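Local coordinates for uncharacterized protein Atu2773 (Agrobacterium tumefaciens, PDB 2QV5) that is of unknown function but belongs to the divergent polysaccharide deacetylase family, and so may act on a carbohydrate substrate, at residues P23-R28 and G238-G243; R51-E56 and E222-I227; D101-G106 and K110-R115. All coordinates share one frame; numbering follows the deposited sequence.

Interaction 1 (P23-R28 and G238-G243)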
loop_
_atom_site.group_PDB
_atom_site.type_symbol
_atom_site.label_atom_id
_atom_site.label_comp_id
_atom_site.label_asym_id
_atom_site.label_seq_id
_atom_site.Cartn_x
_atom_site.Cartn_y
_atom_site.Cartn_z
ATOM N N PRO A 23 -13.426 -8.566 3.064
ATOM C CA PRO A 23 -14.051 -8.994 4.326
ATOM C C PRO A 23 -13.158 -9.942 5.124
ATOM O O PRO A 23 -12.348 -10.663 4.556
ATOM C CB PRO A 23 -15.326 -9.726 3.882
ATOM C CG PRO A 23 -15.507 -9.419 2.466
ATOM C CD PRO A 23 -14.183 -9.029 1.888
ATOM N N TRP A 24 -13.291 -9.910 6.444
ATOM C CA TRP A 24 -12.520 -10.777 7.317
ATOM C C TRP A 24 -13.483 -11.306 8.384
ATOM O O TRP A 24 -14.657 -10.945 8.365
ATOM C CB TRP A 24 -11.316 -10.021 7.914
ATOM C CG TRP A 24 -11.676 -8.841 8.785
ATOM C CD1 TRP A 24 -12.152 -7.619 8.374
ATOM C CD2 TRP A 24 -11.586 -8.777 10.214
ATOM N NE1 TRP A 24 -12.372 -6.808 9.465
ATOM C CE2 TRP A 24 -12.028 -7.489 10.604
ATOM C CE3 TRP A 24 -11.170 -9.683 11.205
ATOM C CZ2 TRP A 24 -12.074 -7.084 11.951
ATOM C CZ3 TRP A 24 -11.219 -9.279 12.548
ATOM C CH2 TRP A 24 -11.665 -7.992 12.904
ATOM N N SER A 25 -13.009 -12.166 9.287
ATOM C CA SER A 25 -13.921 -12.883 10.200
ATOM C C SER A 25 -14.692 -11.984 11.172
ATOM O O SER A 25 -15.814 -12.303 11.539
ATOM C CB SER A 25 -13.183 -13.971 10.985
ATOM O OG SER A 25 -12.369 -13.382 11.984
ATOM N N GLY A 26 -14.088 -10.872 11.586
ATOM C CA GLY A 26 -14.687 -9.997 12.603
ATOM C C GLY A 26 -14.322 -10.393 14.033
ATOM O O GLY A 26 -14.542 -9.622 14.975
ATOM N N ALA A 27 -13.751 -11.587 14.183
ATOM C CA ALA A 27 -13.401 -12.169 15.477
ATOM C C ALA A 27 -12.154 -11.567 16.121
ATOM O O ALA A 27 -11.228 -11.101 15.440
ATOM C CB ALA A 27 -13.254 -13.690 15.352
ATOM N N ARG A 28 -12.153 -11.579 17.451
ATOM C CA ARG A 28 -11.013 -11.132 18.240
ATOM C C ARG A 28 -9.806 -12.032 17.993
ATOM O O ARG A 28 -9.951 -13.233 17.754
ATOM C CB ARG A 28 -11.366 -11.133 19.729
ATOM C CG ARG A 28 -12.398 -10.079 20.129
ATOM C CD ARG A 28 -12.498 -9.932 21.650
ATOM N NE ARG A 28 -11.199 -9.643 22.263
ATOM C CZ ARG A 28 -10.675 -8.425 22.405
ATOM N NH1 ARG A 28 -11.333 -7.350 21.983
ATOM N NH2 ARG A 28 -9.483 -8.281 22.976
ATOM N N GLY A 238 -2.915 -18.859 15.370
ATOM C CA GLY A 238 -3.878 -17.831 15.810
ATOM C C GLY A 238 -3.782 -16.458 15.151
ATOM O O GLY A 238 -4.203 -15.455 15.736
ATOM N N ILE A 239 -3.237 -16.409 13.937
ATOM C CA ILE A 239 -3.092 -15.147 13.196
ATOM C C ILE A 239 -4.040 -15.137 12.005
ATOM O O ILE A 239 -3.988 -16.040 11.173
ATOM C CB ILE A 239 -1.640 -14.942 12.699
ATOM C CG1 ILE A 239 -0.692 -14.733 13.888
ATOM C CG2 ILE A 239 -1.536 -13.747 11.739
ATOM C CD1 ILE A 239 0.713 -15.168 13.610
ATOM N N GLU A 240 -4.913 -14.135 11.946
ATOM C CA GLU A 240 -5.721 -13.900 10.756
ATOM C C GLU A 240 -5.052 -12.852 9.857
ATOM O O GLU A 240 -4.763 -11.737 10.300
ATOM C CB GLU A 240 -7.152 -13.477 11.126
ATOM C CG GLU A 240 -8.070 -13.295 9.894
ATOM C CD GLU A 240 -9.557 -13.201 10.216
ATOM O OE1 GLU A 240 -9.924 -13.183 11.410
ATOM O OE2 GLU A 240 -10.370 -13.165 9.255
ATOM N N ILE A 241 -4.799 -13.208 8.599
ATOM C CA ILE A 241 -4.327 -12.208 7.612
ATOM C C ILE A 241 -5.525 -11.447 7.034
ATOM O O ILE A 241 -6.450 -12.052 6.492
ATOM C CB ILE A 241 -3.486 -12.846 6.465
ATOM C CG1 ILE A 241 -2.475 -13.882 7.018
ATOM C CG2 ILE A 241 -2.835 -11.755 5.582
ATOM C CD1 ILE A 241 -1.339 -13.309 7.841
ATOM N N VAL A 242 -5.528 -10.131 7.202
ATOM C CA VAL A 242 -6.651 -9.306 6.775
ATOM C C VAL A 242 -6.168 -8.234 5.805
ATOM O O VAL A 242 -4.978 -7.920 5.778
ATOM C CB VAL A 242 -7.376 -8.646 7.986
ATOM C CG1 VAL A 242 -7.855 -9.710 8.978
ATOM C CG2 VAL A 242 -6.472 -7.637 8.706
ATOM N N GLY A 243 -7.079 -7.682 5.008
ATOM C CA GLY A 243 -6.757 -6.516 4.164
ATOM C C GLY A 243 -6.307 -5.328 5.004
ATOM O O GLY A 243 -6.695 -5.208 6.172
HETATM O O HOH W 1 -9.536 -8.911 5.050
HETATM O O HOH W 2 -9.122 -11.685 4.869
HETATM O O HOH W 3 -9.024 -12.584 14.072
#

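Interaction 2 (R51-E56 and E222-I227)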
loop_
_atom_site.group_PDB
_atom_site.type_symbol
_atom_site.label_atom_id
_atom_site.label_comp_id
_atom_site.label_asym_id
_atom_site.label_seq_id
_atom_site.Cartn_x
_atom_site.Cartn_y
_atom_site.Cartn_z
ATOM N N ARG A 51 -0.647 -15.534 -9.162
ATOM C CA ARG A 51 -0.665 -17.009 -9.127
ATOM C C ARG A 51 -0.410 -17.595 -7.727
ATOM O O ARG A 51 -1.054 -18.574 -7.331
ATOM C CB ARG A 51 0.386 -17.534 -10.109
ATOM C CG ARG A 51 0.387 -19.023 -10.383
ATOM C CD ARG A 51 1.559 -19.347 -11.302
ATOM N NE ARG A 51 1.896 -20.768 -11.309
ATOM C CZ ARG A 51 2.840 -21.328 -10.553
ATOM N NH1 ARG A 51 3.559 -20.590 -9.713
ATOM N NH2 ARG A 51 3.066 -22.634 -10.641
ATOM N N ASP A 52 0.522 -16.991 -6.987
ATOM C CA ASP A 52 1.044 -17.588 -5.752
ATOM C C ASP A 52 0.525 -17.056 -4.416
ATOM O O ASP A 52 0.418 -17.823 -3.454
ATOM C CB ASP A 52 2.576 -17.541 -5.734
ATOM C CG ASP A 52 3.214 -18.427 -6.790
ATOM O OD1 ASP A 52 2.500 -19.217 -7.451
ATOM O OD2 ASP A 52 4.445 -18.317 -6.963
ATOM N N LEU A 53 0.251 -15.755 -4.325
ATOM C CA LEU A 53 -0.156 -15.172 -3.043
ATOM C C LEU A 53 -1.620 -15.506 -2.768
ATOM O O LEU A 53 -2.431 -15.453 -3.678
ATOM C CB LEU A 53 0.071 -13.651 -3.012
ATOM C CG LEU A 53 1.532 -13.198 -3.182
ATOM C CD1 LEU A 53 1.631 -11.765 -3.663
ATOM C CD2 LEU A 53 2.329 -13.378 -1.902
ATOM N N PRO A 54 -1.953 -15.882 -1.517
ATOM C CA PRO A 54 -3.361 -16.038 -1.146
ATOM C C PRO A 54 -4.082 -14.681 -1.157
ATOM O O PRO A 54 -3.422 -13.636 -0.988
ATOM C CB PRO A 54 -3.282 -16.622 0.270
ATOM C CG PRO A 54 -1.977 -16.160 0.786
ATOM C CD PRO A 54 -1.060 -16.213 -0.390
ATOM N N PRO A 55 -5.415 -14.684 -1.391
ATOM C CA PRO A 55 -6.209 -13.445 -1.538
ATOM C C PRO A 55 -6.194 -12.497 -0.337
ATOM O O PRO A 55 -6.620 -11.351 -0.453
ATOM C CB PRO A 55 -7.633 -13.955 -1.760
ATOM C CG PRO A 55 -7.631 -15.366 -1.355
ATOM C CD PRO A 55 -6.246 -15.882 -1.598
ATOM N N GLU A 56 -5.719 -12.989 0.801
ATOM C CA GLU A 56 -5.653 -12.201 2.029
ATOM C C GLU A 56 -4.505 -11.200 1.979
ATOM O O GLU A 56 -4.483 -10.256 2.750
ATOM C CB GLU A 56 -5.483 -13.119 3.237
ATOM C CG GLU A 56 -6.742 -13.906 3.624
ATOM C CD GLU A 56 -6.884 -15.236 2.874
ATOM O OE1 GLU A 56 -6.057 -15.536 1.977
ATOM O OE2 GLU A 56 -7.839 -15.980 3.184
ATOM N N GLU A 222 11.656 -14.089 -4.447
ATOM C CA GLU A 222 11.864 -14.610 -3.077
ATOM C C GLU A 222 10.792 -14.112 -2.100
ATOM O O GLU A 222 10.344 -14.856 -1.221
ATOM C CB GLU A 222 13.260 -14.267 -2.548
ATOM C CG GLU A 222 14.411 -14.923 -3.315
ATOM C CD GLU A 222 14.688 -16.360 -2.889
ATOM O OE1 GLU A 222 14.163 -16.805 -1.844
ATOM O OE2 GLU A 222 15.446 -17.050 -3.607
ATOM N N SER A 223 10.372 -12.859 -2.262
ATOM C CA SER A 223 9.339 -12.295 -1.387
ATOM C C SER A 223 8.019 -13.028 -1.572
ATOM O O SER A 223 7.380 -13.393 -0.596
ATOM C CB SER A 223 9.134 -10.811 -1.665
ATOM O OG SER A 223 10.352 -10.123 -1.511
ATOM N N ILE A 224 7.618 -13.217 -2.830
ATOM C CA ILE A 224 6.372 -13.899 -3.167
ATOM C C ILE A 224 6.340 -15.304 -2.560
ATOM O O ILE A 224 5.378 -15.662 -1.868
ATOM C CB ILE A 224 6.150 -13.953 -4.704
ATOM C CG1 ILE A 224 5.876 -12.553 -5.257
ATOM C CG2 ILE A 224 4.997 -14.885 -5.055
ATOM C CD1 ILE A 224 6.098 -12.437 -6.750
ATOM N N ALA A 225 7.405 -16.071 -2.780
ATOM C CA ALA A 225 7.485 -17.445 -2.280
ATOM C C ALA A 225 7.412 -17.527 -0.741
ATOM O O ALA A 225 6.640 -18.330 -0.194
ATOM C CB ALA A 225 8.747 -18.162 -2.838
ATOM N N ALA A 226 8.168 -16.673 -0.054
ATOM C CA ALA A 226 8.209 -16.665 1.412
ATOM C C ALA A 226 6.901 -16.185 2.014
ATOM O O ALA A 226 6.426 -16.772 2.972
ATOM C CB ALA A 226 9.362 -15.799 1.927
ATOM N N ILE A 227 6.335 -15.119 1.446
ATOM C CA ILE A 227 5.064 -14.557 1.914
ATOM C C ILE A 227 3.898 -15.499 1.634
ATOM O O ILE A 227 3.070 -15.715 2.512
ATOM C CB ILE A 227 4.828 -13.126 1.352
ATOM C CG1 ILE A 227 5.845 -12.161 1.973
ATOM C CG2 ILE A 227 3.387 -12.612 1.593
ATOM C CD1 ILE A 227 5.885 -10.853 1.311
#

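Interaction 3 (D101-G106 and K110-R115)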
loop_
_atom_site.group_PDB
_atom_site.type_symbol
_atom_site.label_atom_id
_atom_site.label_comp_id
_atom_site.label_asym_id
_atom_site.label_seq_id
_atom_site.Cartn_x
_atom_site.Cartn_y
_atom_site.Cartn_z
ATOM N N ASP A 101 5.081 11.390 -13.444
ATOM C CA ASP A 101 3.985 11.705 -12.523
ATOM C C ASP A 101 4.411 11.741 -11.047
ATOM O O ASP A 101 3.564 11.704 -10.152
ATOM C CB ASP A 101 2.809 10.740 -12.734
ATOM C CG ASP A 101 1.927 11.134 -13.914
ATOM O OD1 ASP A 101 1.860 12.340 -14.242
ATOM O OD2 ASP A 101 1.289 10.239 -14.513
ATOM N N THR A 102 5.723 11.820 -10.811
ATOM C CA THR A 102 6.297 11.906 -9.462
ATOM C C THR A 102 5.946 13.246 -8.820
ATOM O O THR A 102 6.159 14.303 -9.422
ATOM C CB THR A 102 7.839 11.711 -9.501
ATOM O OG1 THR A 102 8.156 10.554 -10.277
ATOM C CG2 THR A 102 8.410 11.532 -8.107
ATOM N N LEU A 103 5.388 13.203 -7.610
ATOM C CA LEU A 103 5.040 14.433 -6.895
ATOM C C LEU A 103 6.319 15.033 -6.308
ATOM O O LEU A 103 7.159 14.307 -5.755
ATOM C CB LEU A 103 3.978 14.170 -5.816
ATOM C CG LEU A 103 2.497 14.013 -6.232
ATOM C CD1 LEU A 103 2.239 12.889 -7.204
ATOM C CD2 LEU A 103 1.629 13.799 -5.006
ATOM N N LEU A 104 6.473 16.348 -6.464
ATOM C CA LEU A 104 7.705 17.043 -6.094
ATOM C C LEU A 104 7.462 18.064 -4.999
ATOM O O LEU A 104 6.487 18.823 -5.050
ATOM C CB LEU A 104 8.344 17.711 -7.326
ATOM C CG LEU A 104 8.618 16.811 -8.539
ATOM C CD1 LEU A 104 9.061 17.620 -9.748
ATOM C CD2 LEU A 104 9.645 15.725 -8.208
ATOM N N ALA A 105 8.363 18.077 -4.017
ATOM C CA ALA A 105 8.258 18.940 -2.841
ATOM C C ALA A 105 8.173 20.444 -3.147
ATOM O O ALA A 105 7.472 21.177 -2.448
ATOM C CB ALA A 105 9.401 18.650 -1.868
ATOM N N GLY A 106 8.870 20.888 -4.189
ATOM C CA GLY A 106 8.940 22.313 -4.526
ATOM C C GLY A 106 7.831 22.853 -5.418
ATOM O O GLY A 106 7.672 24.067 -5.539
ATOM N N LYS A 110 -1.461 22.685 -6.881
ATOM C CA LYS A 110 -2.251 22.312 -8.062
ATOM C C LYS A 110 -1.517 21.416 -9.080
ATOM O O LYS A 110 -2.149 20.597 -9.745
ATOM C CB LYS A 110 -2.860 23.556 -8.740
ATOM C CG LYS A 110 -2.174 24.008 -10.034
ATOM C CD LYS A 110 -3.088 24.889 -10.884
ATOM C CE LYS A 110 -3.103 24.440 -12.348
ATOM N NZ LYS A 110 -1.745 24.348 -12.971
ATOM N N VAL A 111 -0.195 21.558 -9.183
ATOM C CA VAL A 111 0.603 20.751 -10.105
ATOM C C VAL A 111 0.756 19.311 -9.578
ATOM O O VAL A 111 0.674 18.343 -10.347
ATOM C CB VAL A 111 1.985 21.429 -10.405
ATOM C CG1 VAL A 111 2.931 20.493 -11.152
ATOM C CG2 VAL A 111 1.784 22.718 -11.213
ATOM N N ASN A 112 0.964 19.185 -8.270
ATOM C CA ASN A 112 1.046 17.876 -7.622
ATOM C C ASN A 112 -0.308 17.161 -7.573
ATOM O O ASN A 112 -0.360 15.940 -7.721
ATOM C CB ASN A 112 1.623 17.994 -6.207
ATOM C CG ASN A 112 3.146 18.124 -6.191
ATOM O OD1 ASN A 112 3.837 17.689 -7.107
ATOM N ND2 ASN A 112 3.669 18.710 -5.123
ATOM N N ILE A 113 -1.390 17.915 -7.372
ATOM C CA ILE A 113 -2.751 17.334 -7.341
ATOM C C ILE A 113 -3.147 16.779 -8.718
ATOM O O ILE A 113 -3.779 15.728 -8.810
ATOM C CB ILE A 113 -3.823 18.324 -6.771
ATOM C CG1 ILE A 113 -3.543 18.699 -5.305
ATOM C CG2 ILE A 113 -5.246 17.746 -6.866
ATOM C CD1 ILE A 113 -3.711 17.579 -4.285
ATOM N N ASP A 114 -2.738 17.471 -9.781
ATOM C CA ASP A 114 -2.934 16.990 -11.148
ATOM C C ASP A 114 -2.167 15.696 -11.433
ATOM O O ASP A 114 -2.686 14.803 -12.099
ATOM C CB ASP A 114 -2.543 18.073 -12.163
ATOM C CG ASP A 114 -3.604 19.168 -12.290
ATOM O OD1 ASP A 114 -4.812 18.851 -12.153
ATOM O OD2 ASP A 114 -3.234 20.343 -12.532
ATOM N N ARG A 115 -0.941 15.609 -10.924
ATOM C CA ARG A 115 -0.110 14.417 -11.068
ATOM C C ARG A 115 -0.734 13.232 -10.350
ATOM O O ARG A 115 -0.747 12.128 -10.883
ATOM C CB ARG A 115 1.275 14.665 -10.479
ATOM C CG ARG A 115 2.212 15.393 -11.415
ATOM C CD ARG A 115 3.425 15.879 -10.673
ATOM N NE ARG A 115 4.306 16.639 -11.554
ATOM C CZ ARG A 115 5.142 17.580 -11.135
ATOM N NH1 ARG A 115 5.901 18.227 -12.008
ATOM N NH2 ARG A 115 5.207 17.886 -9.846
HETATM O O HOH W 4 1.282 10.433 -9.415
#

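Interaction 1 (P23-R28 and G238-G243)
Trp24 comes closest to Val242 in backbone terms, with 6.1 Å between their CA atoms, where the irregular segment 23-28 passes the short strand 239-241 and the residues that follow it. The polar link is the carboxylate of Glu240, which takes two bonds from Ser25. The backbone N of Ser25 donates to Glu240 OE2 at 2.8 Å and 161°, on the syn side of that oxygen and somewhat out of the carboxylate plane. Ser25 OG donates to Glu240 OE1 at 2.5 Å, again on the syn side, so one residue grips both oxygens and fixes the rotation of the group. The Glu240 chain reaches that far because CG stands anti to the backbone N (chi1 -177°) and the rest is extended. Ser25 OG also accepts from Ala27 N at 3.2 Å, closing an ST turn, and a water may bridge Ala27 O and Glu240 OE1.

Next to this polar grip, Trp24 CB rests 3.6 Å from Val242 CG1. The Glu240 carboxylate lies at the edge of the indole, with the two planes 66° apart. A second water accepts from Gly243 N and has a weak link to Pro23 O.

Glu240 and Val242 pair through their backbones with strand 30-39, whose Arg31 makes a cation-pi contact with Trp24; helix 244-247 packs on Trp24 through Ala246 and on Val242 through Leu247.

Interaction 2 (R51-E56 and E222-I227)
Leu53 pushes a methyl group against helix 221-233, and this is the tight, buried half of the contact. Leu53 CD2 sits 3.7 Å from Ile227 CG2 and 3.8 Å from the backbone Ile224 O, so it fits against the helix between two residues just under one turn apart. Its CG lies further from Ile224 CG2, at 4.3 Å. The CB of Leu53 does not aim at the helix; with CG anti to the carbonyl carbon (chi1 -61°), the branched end is carried up to it. In both isoleucines CG2 is the branch that does the touching. Val36 of strand 30-39 touches both Leu53 and Ile227, so the patch continues onto the barrel wall.

Toward the outside the packing gives way to charge. Asp52 meets Ile224 CG2 chiefly through its CB, at 3.7 Å, the two side chains crossing at about a right angle. Its carboxylate is occupied along its own helix: OD1 pairs with Arg51 NH1 at 2.9 Å, and OD2 forms a salt bridge with Lys48. Arg51 itself is exposed and does not reach helix 221-233. No hydrogen bond joins the two segments, although Arg232, further along helix 221-233, donates to Asp52 O.

The end of helix 43-52 and its following loop thus meet helix 221-233 on the outside of a barrel of parallel strands, by strand 30-39, consistent with the distorted (beta/alpha) barrel of polysaccharide deacetylases.

Interaction 3 (D101-G106 and K110-R115)
A loop running from strand 82-88 folds back on the helix it leads into, 109-120, and the side-chain amide of Asn112 holds it there, using both its oxygen and its nitrogen on the backbone of Leu104. Leu104 N donates to Asn112 OD1 at 3.0 Å, while Asn112 ND2 donates to Leu104 O at 2.8 Å and nearly straight, 173°, with the acceptor in the plane of the amide. The side chain thus takes the part a neighbouring strand would play, meeting both the N-H and the C=O of one residue. Asn112 OD1 has a second donor, Arg115 NH2 at 3.1 Å, which comes from the opposite face of the amide plane and uses an N-H lying in the guanidinium plane.

Within the barrel of parallel strands this is a strand-to-helix connection; buried Leu103 touches Ile86 and Leu88 of strand 82-88 and Val147 of helix 141-153. Leu103 CD1 also reaches Arg115 CB at 3.8 Å.

Arg115 stretches along the loop, extended from CG to NE, with its CD 3.4 Å from Thr102 O. That oxygen lies over one face of the guanidinium and Val111 CG1, from the helix, over the other, while Leu104 CG comes obliquely to NH2 at 3.8 Å. Asp107 forms a salt bridge with Arg115 NH2, whereas Asp101 turns its carboxylate to Arg118. One water donates to Asp101 O at 2.7 Å and also to Arg115 O.

Overall arrangement
Interactions 1 and 2 are neighbours, their centres 18 Å apart, and they touch where Ile241 O of the 238-243 segment meets Glu56 CG at 3.4 Å. Both lie on the same side of the barrel, beside strand 30-39, and helix 221-233 is followed, after a short loop, by strand 239-241. Interaction 3 lies across the chain's centre from them, 36 Å and 33 Å away between centres. In chain order 23-28 and 51-56 come first, then both segments of interaction 3, then 222-227 and 238-243. The first two contacts therefore join early and late parts of the chain where strands 30-39 and 212-218 close the barrel, while the third is a local closure within its middle.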